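Local coordinates for beta-methylmalyl-CoA dehydratase (Chloroflexus aurantiacus, PDB 4E3E), which catalyses the reversible dehydration of beta-methylmalyl-CoA to mesaconyl-CoA in the glyoxylate assimilation cycle, at residues 61-64 / 65-69; 117-120 / 121-124; 178-182 / 183-187; 225-229 / 230-234; 246-250 / 251-255. All coordinates share one frame; numbering follows the deposited sequence.

Contact 1: 61-64 / 65-69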
loop_
_atom_site.group_PDB
_atom_site.type_symbol
_atom_site.label_atom_id
_atom_site.label_comp_id
_atom_site.label_asym_id
_atom_site.label_seq_id
_atom_site.Cartn_x
_atom_site.Cartn_y
_atom_site.Cartn_z
ATOM N N ALA A 61 -20.217 3.213 1.431
ATOM C CA ALA A 61 -19.561 2.397 2.418
ATOM C C ALA A 61 -18.845 3.319 3.367
ATOM O O ALA A 61 -18.139 4.179 2.958
ATOM C CB ALA A 61 -18.585 1.461 1.759
ATOM N N PRO A 62 -19.028 3.104 4.647
ATOM C CA PRO A 62 -18.348 3.923 5.661
ATOM C C PRO A 62 -16.903 3.451 5.885
ATOM O O PRO A 62 -16.583 2.316 5.573
ATOM C CB PRO A 62 -19.163 3.640 6.921
ATOM C CG PRO A 62 -19.627 2.220 6.728
ATOM C CD PRO A 62 -19.917 2.092 5.251
ATOM N N ILE A 63 -16.066 4.334 6.431
ATOM C CA ILE A 63 -14.733 3.985 6.902
ATOM C C ILE A 63 -14.841 2.958 8.051
ATOM O O ILE A 63 -15.672 3.106 8.937
ATOM C CB ILE A 63 -13.979 5.270 7.391
ATOM C CG1 ILE A 63 -13.917 6.353 6.303
ATOM C CG2 ILE A 63 -12.567 4.942 7.876
ATOM C CD1 ILE A 63 -13.352 5.886 4.967
ATOM N N ASP A 64 -13.996 1.923 8.043
ATOM C CA ASP A 64 -13.938 0.974 9.125
ATOM C C ASP A 64 -13.746 1.706 10.470
ATOM O O ASP A 64 -12.850 2.555 10.603
ATOM C CB ASP A 64 -12.741 0.027 8.907
ATOM C CG ASP A 64 -12.779 -1.195 9.821
ATOM O OD1 ASP A 64 -12.880 -2.325 9.291
ATOM O OD2 ASP A 64 -12.698 -1.033 11.068
ATOM N N SER A 65 -14.554 1.345 11.468
ATOM C CA SER A 65 -14.480 1.945 12.807
ATOM C C SER A 65 -13.071 1.887 13.377
ATOM O O SER A 65 -12.629 2.825 14.044
ATOM C CB SER A 65 -15.434 1.242 13.781
ATOM O OG SER A 65 -16.749 1.730 13.627
ATOM N N LEU A 66 -12.364 0.788 13.136
ATOM C CA LEU A 66 -11.001 0.689 13.657
ATOM C C LEU A 66 -9.991 1.551 12.891
ATOM O O LEU A 66 -9.009 2.026 13.481
ATOM C CB LEU A 66 -10.540 -0.762 13.706
ATOM C CG LEU A 66 -11.290 -1.628 14.688
ATOM C CD1 LEU A 66 -10.631 -2.999 14.654
ATOM C CD2 LEU A 66 -11.214 -1.036 16.095
ATOM N N LEU A 67 -10.219 1.751 11.591
ATOM C CA LEU A 67 -9.414 2.719 10.831
ATOM C C LEU A 67 -9.605 4.131 11.423
ATOM O O LEU A 67 -8.616 4.850 11.653
ATOM C CB LEU A 67 -9.731 2.683 9.327
ATOM C CG LEU A 67 -8.999 3.665 8.388
ATOM C CD1 LEU A 67 -7.472 3.627 8.571
ATOM C CD2 LEU A 67 -9.392 3.390 6.928
ATOM N N VAL A 68 -10.864 4.508 11.681
ATOM C CA VAL A 68 -11.174 5.736 12.420
ATOM C C VAL A 68 -10.425 5.777 13.768
ATOM O O VAL A 68 -9.776 6.783 14.109
ATOM C CB VAL A 68 -12.689 5.903 12.674
ATOM C CG1 VAL A 68 -12.954 7.087 13.613
ATOM C CG2 VAL A 68 -13.446 6.101 11.357
ATOM N N PHE A 69 -10.518 4.693 14.529
ATOM C CA PHE A 69 -9.837 4.625 15.822
ATOM C C PHE A 69 -8.318 4.867 15.743
ATOM O O PHE A 69 -7.795 5.726 16.479
ATOM C CB PHE A 69 -10.182 3.329 16.548
ATOM C CG PHE A 69 -9.454 3.148 17.843
ATOM C CD1 PHE A 69 -9.949 3.704 19.023
ATOM C CD2 PHE A 69 -8.274 2.431 17.882
ATOM C CE1 PHE A 69 -9.276 3.533 20.221
ATOM C CE2 PHE A 69 -7.595 2.258 19.082
ATOM C CZ PHE A 69 -8.095 2.818 20.251
#
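The flat group here is the carboxylate of Asp64, which offers the anti lone pair of OD2, the one turned away from OD1, to the backbone of Leu66. The bond from Leu66 N to Asp64 OD2 measures 2.8 Å, and the CB of Leu66 comes alongside the same oxygen. With CG anti to the backbone N (chi1 -167°), the side chain folds forward over the start of the helix, while Tyr36 of helix 30-40 packs against it. Asp64 is thus the N-cap of helix 65-80, one of the long helices of this hot-dog protein, and residues 62 to 65 are inferred by similarity to bind substrate. The backbone carbonyl of Asp64 opens the regular helical bonding, since Val68 N reaches Asp64 O at 3.0 Å in a nearly straight bond. Leu66 N would probably lose its capping acceptor with an alanine here, and the first turn would be more prone to fray. On the apolar side Ile63 projects one branch, CG2, between two helix residues. That methyl meets Leu67 CD2 at 3.7 Å on an oblique approach. It meets Val68 CG2 at 3.8 Å, where the two side chains cross at about a right angle.

Contact 2: 117-120 / 121-124. With SO4 (sulfate ion), chain C.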
loop_
_atom_site.group_PDB
_atom_site.type_symbol
_atom_site.label_atom_id
_atom_site.label_comp_id
_atom_site.label_asym_id
_atom_site.label_seq_id
_atom_site.Cartn_x
_atom_site.Cartn_y
_atom_site.Cartn_z
ATOM N N ASN A 117 4.107 6.890 39.618
ATOM C CA ASN A 117 4.358 5.535 40.092
ATOM C C ASN A 117 5.206 5.507 41.356
ATOM O O ASN A 117 5.926 6.470 41.660
ATOM C CB ASN A 117 4.942 4.653 38.978
ATOM C CG ASN A 117 3.885 4.191 38.006
ATOM O OD1 ASN A 117 2.891 3.564 38.402
ATOM N ND2 ASN A 117 4.074 4.498 36.715
ATOM N N LYS A 118 5.100 4.406 42.098
ATOM C CA LYS A 118 5.767 4.278 43.393
ATOM C C LYS A 118 7.293 4.366 43.322
ATOM O O LYS A 118 7.917 4.909 44.234
ATOM C CB LYS A 118 5.311 3.013 44.118
ATOM C CG LYS A 118 4.014 3.225 44.877
ATOM C CD LYS A 118 3.196 1.952 44.959
ATOM C CE LYS A 118 1.733 2.273 45.190
ATOM N NZ LYS A 118 0.936 1.039 45.012
ATOM N N ASP A 119 7.891 3.857 42.243
ATOM C CA ASP A 119 9.350 3.957 42.073
ATOM C C ASP A 119 9.822 5.378 41.706
ATOM O O ASP A 119 11.024 5.644 41.651
ATOM C CB ASP A 119 9.880 2.905 41.078
ATOM C CG ASP A 119 9.416 3.144 39.640
ATOM O OD1 ASP A 119 8.740 4.157 39.353
ATOM O OD2 ASP A 119 9.740 2.297 38.783
ATOM N N GLY A 120 8.868 6.275 41.452
ATOM C CA GLY A 120 9.157 7.675 41.126
ATOM C C GLY A 120 9.834 7.933 39.783
ATOM O O GLY A 120 10.222 9.071 39.497
ATOM N N LYS A 121 9.976 6.889 38.962
ATOM C CA LYS A 121 10.650 6.992 37.656
ATOM C C LYS A 121 9.671 7.209 36.505
ATOM O O LYS A 121 10.051 7.704 35.442
ATOM C CB LYS A 121 11.517 5.759 37.384
ATOM C CG LYS A 121 12.625 5.563 38.407
ATOM C CD LYS A 121 13.796 4.797 37.824
ATOM C CE LYS A 121 14.995 4.877 38.752
ATOM N NZ LYS A 121 16.173 4.193 38.159
ATOM N N THR A 122 8.416 6.826 36.724
ATOM C CA THR A 122 7.362 6.964 35.725
ATOM C C THR A 122 6.067 7.436 36.385
ATOM O O THR A 122 5.990 7.560 37.610
ATOM C CB THR A 122 7.073 5.623 35.034
ATOM O OG1 THR A 122 6.772 4.645 36.036
ATOM C CG2 THR A 122 8.263 5.153 34.199
ATOM N N GLY A 123 5.054 7.693 35.565
ATOM C CA GLY A 123 3.730 8.046 36.051
ATOM C C GLY A 123 2.646 7.691 35.048
ATOM O O GLY A 123 2.907 7.536 33.848
ATOM N N VAL A 124 1.423 7.575 35.547
ATOM C CA VAL A 124 0.268 7.239 34.731
ATOM C C VAL A 124 -0.528 8.503 34.427
ATOM O O VAL A 124 -0.882 9.256 35.337
ATOM C CB VAL A 124 -0.648 6.240 35.474
ATOM C CG1 VAL A 124 -1.906 5.930 34.663
ATOM C CG2 VAL A 124 0.125 4.975 35.829
HETATM S S SO4 C . 2.438 0.894 41.266
HETATM O O1 SO4 C . 3.806 0.334 41.360
HETATM O O2 SO4 C . 1.621 0.452 42.414
HETATM O O3 SO4 C . 2.540 2.373 41.281
HETATM O O4 SO4 C . 1.794 0.418 40.014
#
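Asn117 and Thr122 approach each other obliquely, amide to hydroxyl, across the mouth of a tight chain reversal. Asn117 ND2 donates to Thr122 OG1 at 2.8 Å, with the hydroxyl lying 28° out of the amide plane, a somewhat bent bond. Thr122 meets it by setting OG1 between its own backbone N and carbonyl carbon (chi1 55°). The backbones of the same pair are joined as well, Asn117 N giving its hydrogen to Thr122 O at 2.8 Å. A valine in place of Asn117 would probably cost Thr122 OG1 its amide donor, leaving the backbone bond to hold the pair. At the far end Asp119 and Lys121 run at about a right angle, and Lys121 N reaches Asp119 OD1 at 3.0 Å from above the carboxylate plane. Lys118 turns outward instead, its extended chain bringing NZ to 2.8 Å from O2 of a sulfate ion that Arg115 also binds and that probably came from the crystallisation liquor. Gly120 ends the turn at phi 68°, a conformation that glycine takes up readily. Residues 117 to 120 form a type I beta turn, and the whole is a beta hairpin connecting the antiparallel strands 104-116 and 122-132.

Contact 3: 178-182 / 183-187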
loop_
_atom_site.group_PDB
_atom_site.type_symbol
_atom_site.label_atom_id
_atom_site.label_comp_id
_atom_site.label_asym_id
_atom_site.label_seq_id
_atom_site.Cartn_x
_atom_site.Cartn_y
_atom_site.Cartn_z
ATOM N N TYR A 178 -27.340 2.775 10.768
ATOM C CA TYR A 178 -27.961 2.147 9.608
ATOM C C TYR A 178 -29.162 1.313 10.028
ATOM O O TYR A 178 -29.420 1.141 11.222
ATOM C CB TYR A 178 -26.936 1.327 8.822
ATOM C CG TYR A 178 -26.071 0.425 9.665
ATOM C CD1 TYR A 178 -26.519 -0.829 10.054
ATOM C CD2 TYR A 178 -24.789 0.822 10.066
ATOM C CE1 TYR A 178 -25.721 -1.669 10.825
ATOM C CE2 TYR A 178 -23.986 -0.007 10.835
ATOM C CZ TYR A 178 -24.456 -1.254 11.214
ATOM O OH TYR A 178 -23.662 -2.099 11.974
ATOM N N THR A 179 -29.904 0.817 9.044
ATOM C CA THR A 179 -31.139 0.090 9.292
ATOM C C THR A 179 -31.152 -1.173 8.459
ATOM O O THR A 179 -30.732 -1.160 7.305
ATOM C CB THR A 179 -32.358 0.931 8.884
ATOM O OG1 THR A 179 -32.301 2.188 9.560
ATOM C CG2 THR A 179 -33.649 0.219 9.268
ATOM N N VAL A 180 -31.664 -2.253 9.038
ATOM C CA VAL A 180 -31.704 -3.540 8.362
ATOM C C VAL A 180 -33.146 -3.982 8.178
ATOM O O VAL A 180 -33.949 -3.869 9.099
ATOM C CB VAL A 180 -30.974 -4.620 9.186
ATOM C CG1 VAL A 180 -31.055 -5.969 8.492
ATOM C CG2 VAL A 180 -29.528 -4.238 9.394
ATOM N N SER A 181 -33.486 -4.477 6.994
ATOM C CA SER A 181 -34.705 -5.275 6.872
ATOM C C SER A 181 -34.371 -6.587 6.203
ATOM O O SER A 181 -33.514 -6.637 5.316
ATOM C CB SER A 181 -35.819 -4.532 6.130
ATOM O OG SER A 181 -35.425 -4.196 4.817
ATOM N N ALA A 182 -35.031 -7.650 6.660
ATOM C CA ALA A 182 -34.903 -8.975 6.060
ATOM C C ALA A 182 -35.060 -8.907 4.542
ATOM O O ALA A 182 -34.299 -9.532 3.800
ATOM C CB ALA A 182 -35.938 -9.914 6.658
ATOM N N ALA A 183 -36.031 -8.116 4.094
ATOM C CA ALA A 183 -36.348 -7.964 2.674
ATOM C C ALA A 183 -35.192 -7.381 1.861
ATOM O O ALA A 183 -35.235 -7.358 0.633
ATOM C CB ALA A 183 -37.596 -7.105 2.509
ATOM N N ASN A 184 -34.153 -6.933 2.552
ATOM C CA ASN A 184 -33.102 -6.144 1.937
ATOM C C ASN A 184 -31.711 -6.519 2.448
ATOM O O ASN A 184 -30.745 -5.777 2.230
ATOM C CB ASN A 184 -33.375 -4.662 2.218
ATOM C CG ASN A 184 -32.955 -3.754 1.079
ATOM O OD1 ASN A 184 -33.061 -4.112 -0.096
ATOM N ND2 ASN A 184 -32.490 -2.559 1.425
ATOM N N TYR A 185 -31.604 -7.658 3.131
ATOM C CA TYR A 185 -30.311 -8.087 3.696
ATOM C C TYR A 185 -29.834 -9.405 3.090
ATOM O O TYR A 185 -30.375 -10.470 3.398
ATOM C CB TYR A 185 -30.390 -8.200 5.227
ATOM C CG TYR A 185 -29.037 -8.313 5.885
ATOM C CD1 TYR A 185 -28.271 -7.177 6.133
ATOM C CD2 TYR A 185 -28.514 -9.553 6.255
ATOM C CE1 TYR A 185 -27.026 -7.269 6.726
ATOM C CE2 TYR A 185 -27.266 -9.655 6.854
ATOM C CZ TYR A 185 -26.528 -8.506 7.081
ATOM O OH TYR A 185 -25.293 -8.576 7.676
ATOM N N ASN A 186 -28.822 -9.329 2.228
ATOM C CA ASN A 186 -28.302 -10.514 1.571
ATOM C C ASN A 186 -27.325 -11.273 2.470
ATOM O O ASN A 186 -26.180 -10.864 2.645
ATOM C CB ASN A 186 -27.661 -10.140 0.228
ATOM C CG ASN A 186 -27.308 -11.349 -0.604
ATOM O OD1 ASN A 186 -26.742 -12.323 -0.110
ATOM N ND2 ASN A 186 -27.630 -11.290 -1.879
ATOM N N LEU A 187 -27.794 -12.381 3.031
ATOM C CA LEU A 187 -26.986 -13.216 3.924
ATOM C C LEU A 187 -25.757 -13.839 3.252
ATOM O O LEU A 187 -24.682 -13.943 3.866
ATOM C CB LEU A 187 -27.846 -14.322 4.541
ATOM C CG LEU A 187 -28.934 -13.910 5.530
ATOM C CD1 LEU A 187 -29.862 -15.089 5.786
ATOM C CD2 LEU A 187 -28.339 -13.392 6.835
#
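Asn184 N donates to Ser181 O at 2.9 Å, closing a short 3-10 turn through Ala182 and Ala183. The turn is part of the long connection that runs from strand 138-149 to helix 187-190, at the surface of the protein. A second bond of the same i to i+3 spacing follows, but it is weak: Tyr185 N lies 3.3 Å from Ala182 O, though almost straight in line. Around the turn, Ser181 OG sits 3.3 Å from the CB of Asn184, a plain van der Waals approach. The serine oxygen is placed there by a first torsion that sets it between its backbone N and carbonyl carbon (chi1 60°). On the inner side, Val180 and Tyr185 come together from before and after the reversal. The CG1 branch of Val180 touches the ring at CD1, 3.8 Å away, and also lies against the CB of Tyr185 at 4.0 Å; the two side chains meet at a slant. Pro349 packs on both and Ile307 adds to the cover of Val180, so the apolar pair joins the turn to the end of strand 338-349 and to the neighbouring strand 307-318. The phenol OH of Tyr185 makes a weak hydrogen bond to Asn267 ND2. Asn186, just beyond, is the N-cap of helix 187-190, its OD1 accepting from His189 N. Across the ring from Val180, Leu187 CD2 lies in the plane of the Tyr185 ring, 3.9 Å from the tyrosine's own CD2.

Contact 4: 225-229 / 230-234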
loop_
_atom_site.group_PDB
_atom_site.type_symbol
_atom_site.label_atom_id
_atom_site.label_comp_id
_atom_site.label_asym_id
_atom_site.label_seq_id
_atom_site.Cartn_x
_atom_site.Cartn_y
_atom_site.Cartn_z
ATOM N N TYR A 225 -1.484 5.742 9.838
ATOM C CA TYR A 225 -2.095 6.384 11.001
ATOM C C TYR A 225 -1.348 7.655 11.414
ATOM O O TYR A 225 -1.811 8.379 12.314
ATOM C CB TYR A 225 -2.180 5.401 12.194
ATOM C CG TYR A 225 -2.787 4.054 11.818
ATOM C CD1 TYR A 225 -3.856 3.971 10.892
ATOM C CD2 TYR A 225 -2.304 2.883 12.379
ATOM C CE1 TYR A 225 -4.395 2.741 10.528
ATOM C CE2 TYR A 225 -2.841 1.644 12.040
ATOM C CZ TYR A 225 -3.871 1.581 11.119
ATOM O OH TYR A 225 -4.379 0.367 10.792
ATOM N N GLN A 226 -0.212 7.928 10.756
ATOM C CA GLN A 226 0.672 9.057 11.124
ATOM C C GLN A 226 0.997 8.977 12.642
ATOM O O GLN A 226 1.003 9.964 13.385
ATOM C CB GLN A 226 0.064 10.386 10.651
ATOM C CG GLN A 226 0.117 10.532 9.118
ATOM C CD GLN A 226 -0.832 11.604 8.630
ATOM O OE1 GLN A 226 -1.989 11.620 9.029
ATOM N NE2 GLN A 226 -0.340 12.529 7.789
ATOM N N ASN A 227 1.228 7.743 13.072
ATOM C CA ASN A 227 1.583 7.402 14.447
ATOM C C ASN A 227 3.104 7.326 14.450
ATOM O O ASN A 227 3.693 6.601 13.657
ATOM C CB ASN A 227 0.913 6.062 14.828
ATOM C CG ASN A 227 1.394 5.476 16.171
ATOM O OD1 ASN A 227 2.501 5.728 16.631
ATOM N ND2 ASN A 227 0.534 4.669 16.798
ATOM N N THR A 228 3.741 8.108 15.317
ATOM C CA THR A 228 5.193 8.278 15.253
ATOM C C THR A 228 5.989 7.557 16.325
ATOM O O THR A 228 7.185 7.810 16.409
ATOM C CB THR A 228 5.599 9.750 15.407
ATOM O OG1 THR A 228 5.148 10.221 16.688
ATOM C CG2 THR A 228 4.973 10.620 14.301
ATOM N N ALA A 229 5.351 6.735 17.168
ATOM C CA ALA A 229 6.059 6.126 18.308
ATOM C C ALA A 229 7.267 5.372 17.786
ATOM O O ALA A 229 7.165 4.622 16.826
ATOM C CB ALA A 229 5.144 5.213 19.147
ATOM N N ARG A 230 8.399 5.573 18.440
ATOM C CA ARG A 230 9.715 5.210 17.895
ATOM C C ARG A 230 10.066 3.723 18.017
ATOM O O ARG A 230 10.878 3.201 17.231
ATOM C CB ARG A 230 10.795 6.108 18.523
ATOM C CG ARG A 230 10.618 7.588 18.172
ATOM C CD ARG A 230 11.241 8.581 19.155
ATOM N NE ARG A 230 11.105 9.932 18.594
ATOM C CZ ARG A 230 11.335 11.080 19.228
ATOM N NH1 ARG A 230 11.740 11.101 20.495
ATOM N NH2 ARG A 230 11.159 12.226 18.574
ATOM N N VAL A 231 9.460 3.041 18.991
ATOM C CA VAL A 231 9.632 1.585 19.135
ATOM C C VAL A 231 9.159 0.802 17.895
ATOM O O VAL A 231 9.589 -0.323 17.689
ATOM C CB VAL A 231 8.948 1.006 20.415
ATOM C CG1 VAL A 231 9.628 1.525 21.680
ATOM C CG2 VAL A 231 7.440 1.290 20.424
ATOM N N HIS A 232 8.255 1.381 17.102
ATOM C CA HIS A 232 7.770 0.715 15.891
ATOM C C HIS A 232 8.732 0.778 14.721
ATOM O O HIS A 232 8.678 -0.068 13.815
ATOM C CB HIS A 232 6.423 1.297 15.450
ATOM C CG HIS A 232 5.401 1.403 16.566
ATOM N ND1 HIS A 232 5.234 0.437 17.498
ATOM C CD2 HIS A 232 4.451 2.401 16.854
ATOM C CE1 HIS A 232 4.256 0.805 18.359
ATOM N NE2 HIS A 232 3.764 2.001 17.951
ATOM N N PHE A 233 9.615 1.778 14.708
ATOM C CA PHE A 233 10.316 2.145 13.471
ATOM C C PHE A 233 11.813 1.915 13.433
ATOM O O PHE A 233 12.373 1.685 12.356
ATOM C CB PHE A 233 10.044 3.612 13.129
ATOM C CG PHE A 233 8.608 3.894 12.785
ATOM C CD1 PHE A 233 8.093 3.528 11.551
ATOM C CD2 PHE A 233 7.773 4.518 13.701
ATOM C CE1 PHE A 233 6.764 3.785 11.230
ATOM C CE2 PHE A 233 6.443 4.785 13.394
ATOM C CZ PHE A 233 5.937 4.414 12.153
ATOM N N ASN A 234 12.450 1.987 14.600
ATOM C CA ASN A 234 13.885 2.178 14.692
ATOM C C ASN A 234 14.621 0.942 15.159
ATOM O O ASN A 234 14.773 0.705 16.363
ATOM C CB ASN A 234 14.196 3.366 15.616
ATOM C CG ASN A 234 15.630 3.841 15.497
ATOM O OD1 ASN A 234 16.543 3.042 15.279
ATOM N ND2 ASN A 234 15.837 5.152 15.649
HETATM O O HOH W 1 1.763 3.615 19.409
#
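The chain bends from Ala229 into a loose helical turn through residues 230 to 232, with a weak bond of 3.4 Å from His232 N to Ala229 O, and Arg230 O accepting from both Phe233 N and Asn234 N. The approach to that bend is an Asx turn, which follows the Schellman motif that ends helix 215-224 at Gln226. Asn227 OD1 accepts from Ala229 N at 3.1 Å, the donor standing almost head-on to the side-chain carbonyl. Having CG anti to the backbone N (chi1 171°) swings the amide forward along the chain to make this possible. The same amide comes up to the edge of the His232 ring: its OD1 lies 3.9 Å from His232 CD2, with the two planes 67° apart. A water joins their nitrogens, taking a hydrogen from Asn227 ND2 at 3.1 Å and lying 3.0 Å from His232 NE2 in the ring plane. The other ring nitrogen, ND1, bonds to Ile247 O, so both are engaged and the imidazole's rotation is fixed. Arg230 leaves the turn with its chain extended as far as NE, which forms a salt bridge with Asp209 of the second subunit; this loop therefore lies in the dimer interface. Phe233 turns the edge of its ring to two backbone carbonyls. Ala229 O is 3.2 Å from Phe233 CD2, and Asn227 O reaches the neighbouring CE2 of that ring, both near its plane. One face of the Phe233 ring carries His232 CB, 3.9 Å above the plane and displaced toward the rim.

Contact 5: 246-250 / 251-255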
loop_
_atom_site.group_PDB
_atom_site.type_symbol
_atom_site.label_atom_id
_atom_site.label_comp_id
_atom_site.label_asym_id
_atom_site.label_seq_id
_atom_site.Cartn_x
_atom_site.Cartn_y
_atom_site.Cartn_z
ATOM N N ARG A 246 11.931 -4.242 16.833
ATOM C CA ARG A 246 10.821 -3.282 16.835
ATOM C C ARG A 246 9.555 -3.933 17.373
ATOM O O ARG A 246 9.363 -5.140 17.215
ATOM C CB ARG A 246 10.592 -2.751 15.422
ATOM C CG ARG A 246 11.721 -1.859 14.913
ATOM C CD ARG A 246 11.706 -1.751 13.390
ATOM N NE ARG A 246 12.337 -2.921 12.768
ATOM C CZ ARG A 246 12.486 -3.115 11.455
ATOM N NH1 ARG A 246 13.089 -4.223 11.033
ATOM N NH2 ARG A 246 12.039 -2.220 10.563
ATOM N N ILE A 247 8.706 -3.129 18.010
ATOM C CA ILE A 247 7.480 -3.598 18.633
ATOM C C ILE A 247 6.318 -3.189 17.755
ATOM O O ILE A 247 6.251 -2.042 17.280
ATOM C CB ILE A 247 7.298 -3.024 20.061
ATOM C CG1 ILE A 247 8.492 -3.447 20.934
ATOM C CG2 ILE A 247 6.014 -3.553 20.685
ATOM C CD1 ILE A 247 8.608 -2.686 22.241
ATOM N N VAL A 248 5.422 -4.142 17.510
ATOM C CA VAL A 248 4.247 -3.890 16.683
ATOM C C VAL A 248 3.247 -3.043 17.454
ATOM O O VAL A 248 2.923 -3.339 18.609
ATOM C CB VAL A 248 3.582 -5.209 16.202
ATOM C CG1 VAL A 248 2.267 -4.925 15.453
ATOM C CG2 VAL A 248 4.543 -5.994 15.326
ATOM N N TYR A 249 2.770 -1.984 16.809
ATOM C CA TYR A 249 1.688 -1.186 17.330
ATOM C C TYR A 249 0.554 -2.094 17.818
ATOM O O TYR A 249 -0.008 -2.897 17.042
ATOM C CB TYR A 249 1.171 -0.258 16.201
ATOM C CG TYR A 249 -0.112 0.473 16.491
ATOM C CD1 TYR A 249 -0.327 1.111 17.728
ATOM C CD2 TYR A 249 -1.122 0.585 15.504
ATOM C CE1 TYR A 249 -1.520 1.802 17.982
ATOM C CE2 TYR A 249 -2.294 1.266 15.763
ATOM C CZ TYR A 249 -2.496 1.867 17.003
ATOM O OH TYR A 249 -3.686 2.551 17.249
ATOM N N GLY A 250 0.203 -1.954 19.095
ATOM C CA GLY A 250 -0.889 -2.734 19.690
ATOM C C GLY A 250 -2.191 -2.694 18.887
ATOM O O GLY A 250 -2.887 -3.706 18.759
ATOM N N GLY A 251 -2.526 -1.532 18.333
ATOM C CA GLY A 251 -3.742 -1.399 17.531
ATOM C C GLY A 251 -3.708 -2.211 16.236
ATOM O O GLY A 251 -4.759 -2.564 15.696
ATOM N N HIS A 252 -2.509 -2.501 15.729
ATOM C CA HIS A 252 -2.356 -3.408 14.582
ATOM C C HIS A 252 -2.888 -4.775 14.950
ATOM O O HIS A 252 -3.569 -5.424 14.149
ATOM C CB HIS A 252 -0.891 -3.483 14.153
ATOM C CG HIS A 252 -0.653 -4.193 12.823
ATOM N ND1 HIS A 252 -0.958 -3.634 11.643
ATOM C CD2 HIS A 252 -0.034 -5.422 12.531
ATOM C CE1 HIS A 252 -0.621 -4.471 10.637
ATOM N NE2 HIS A 252 -0.030 -5.562 11.185
ATOM N N ILE A 253 -2.615 -5.212 16.176
ATOM C CA ILE A 253 -3.138 -6.498 16.665
ATOM C C ILE A 253 -4.656 -6.485 16.799
ATOM O O ILE A 253 -5.326 -7.468 16.460
ATOM C CB ILE A 253 -2.463 -6.907 17.992
ATOM C CG1 ILE A 253 -0.939 -6.827 17.825
ATOM C CG2 ILE A 253 -2.911 -8.295 18.445
ATOM C CD1 ILE A 253 -0.394 -7.628 16.653
ATOM N N ILE A 254 -5.199 -5.367 17.270
ATOM C CA ILE A 254 -6.652 -5.215 17.356
ATOM C C ILE A 254 -7.270 -5.393 15.964
ATOM O O ILE A 254 -8.278 -6.106 15.784
ATOM C CB ILE A 254 -7.061 -3.859 17.978
ATOM C CG1 ILE A 254 -6.642 -3.784 19.456
ATOM C CG2 ILE A 254 -8.564 -3.642 17.861
ATOM C CD1 ILE A 254 -6.698 -2.395 20.070
ATOM N N SER A 255 -6.659 -4.750 14.976
ATOM C CA SER A 255 -7.206 -4.773 13.628
ATOM C C SER A 255 -7.100 -6.149 12.953
ATOM O O SER A 255 -8.011 -6.566 12.220
ATOM C CB SER A 255 -6.570 -3.663 12.794
ATOM O OG SER A 255 -7.295 -2.449 12.986
#
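Gly251 lies over one face of the Tyr249 ring. Its CA stands 3.6 Å from the centroid of the Tyr249 ring and only 18° off the normal, a CH-pi contact, while Gly251 N is also above that face, over the centre. The lack of a side chain on Gly251 lets the backbone lie this close to the ring. Tyr249 puts its ring there by holding CG anti to the backbone N (chi1 170°). In a separate apolar contact, Val248 CG1 touches His252 CB at 3.7 Å and Ile253 CD1 at 4.0 Å. The backbone follows: His252 N bonds to Tyr249 O at 2.9 Å, and Ile254 N to Gly250 O at 3.2 Å. In the next shell, His70 of helix 65-80 accounts for the phenol, its ND1 bonding to Tyr249 OH, and also bonds through NE2 to Ser255 OG. The imidazole of His252 is gripped at both nitrogens, ND1 by Tyr40 OH and NE2 by Glu217. Tyr249 is the N-cap residue of helix 250-265, and the arrangement is that of a glycine-rich, buried beginning of a long helix packed against the sheet as hot-dog folds have it.

The five contacts follow one another along the chain without interleaving, all within the mesaconyl-CoA hydratase region. Contacts 1 and 5, both buried, start helices 65-80 and 250-265; their centres are about 17 Å apart, and Leu66 packs on Ile254 and Ser255. Tyr225 of contact 4 packs on Leu67 of contact 1, and contacts 4 and 5 are neighbours, about 11 Å between centres, joined through Val231 and Ile247. Contact 1 carries residues inferred by similarity to bind substrate, and contact 4, partly buried, reaches the dimer interface, so this touching trio probably links the two regions. Contacts 2 and 3 are peripheral, about 52 Å apart between centres, on opposite sides of the chain's centre.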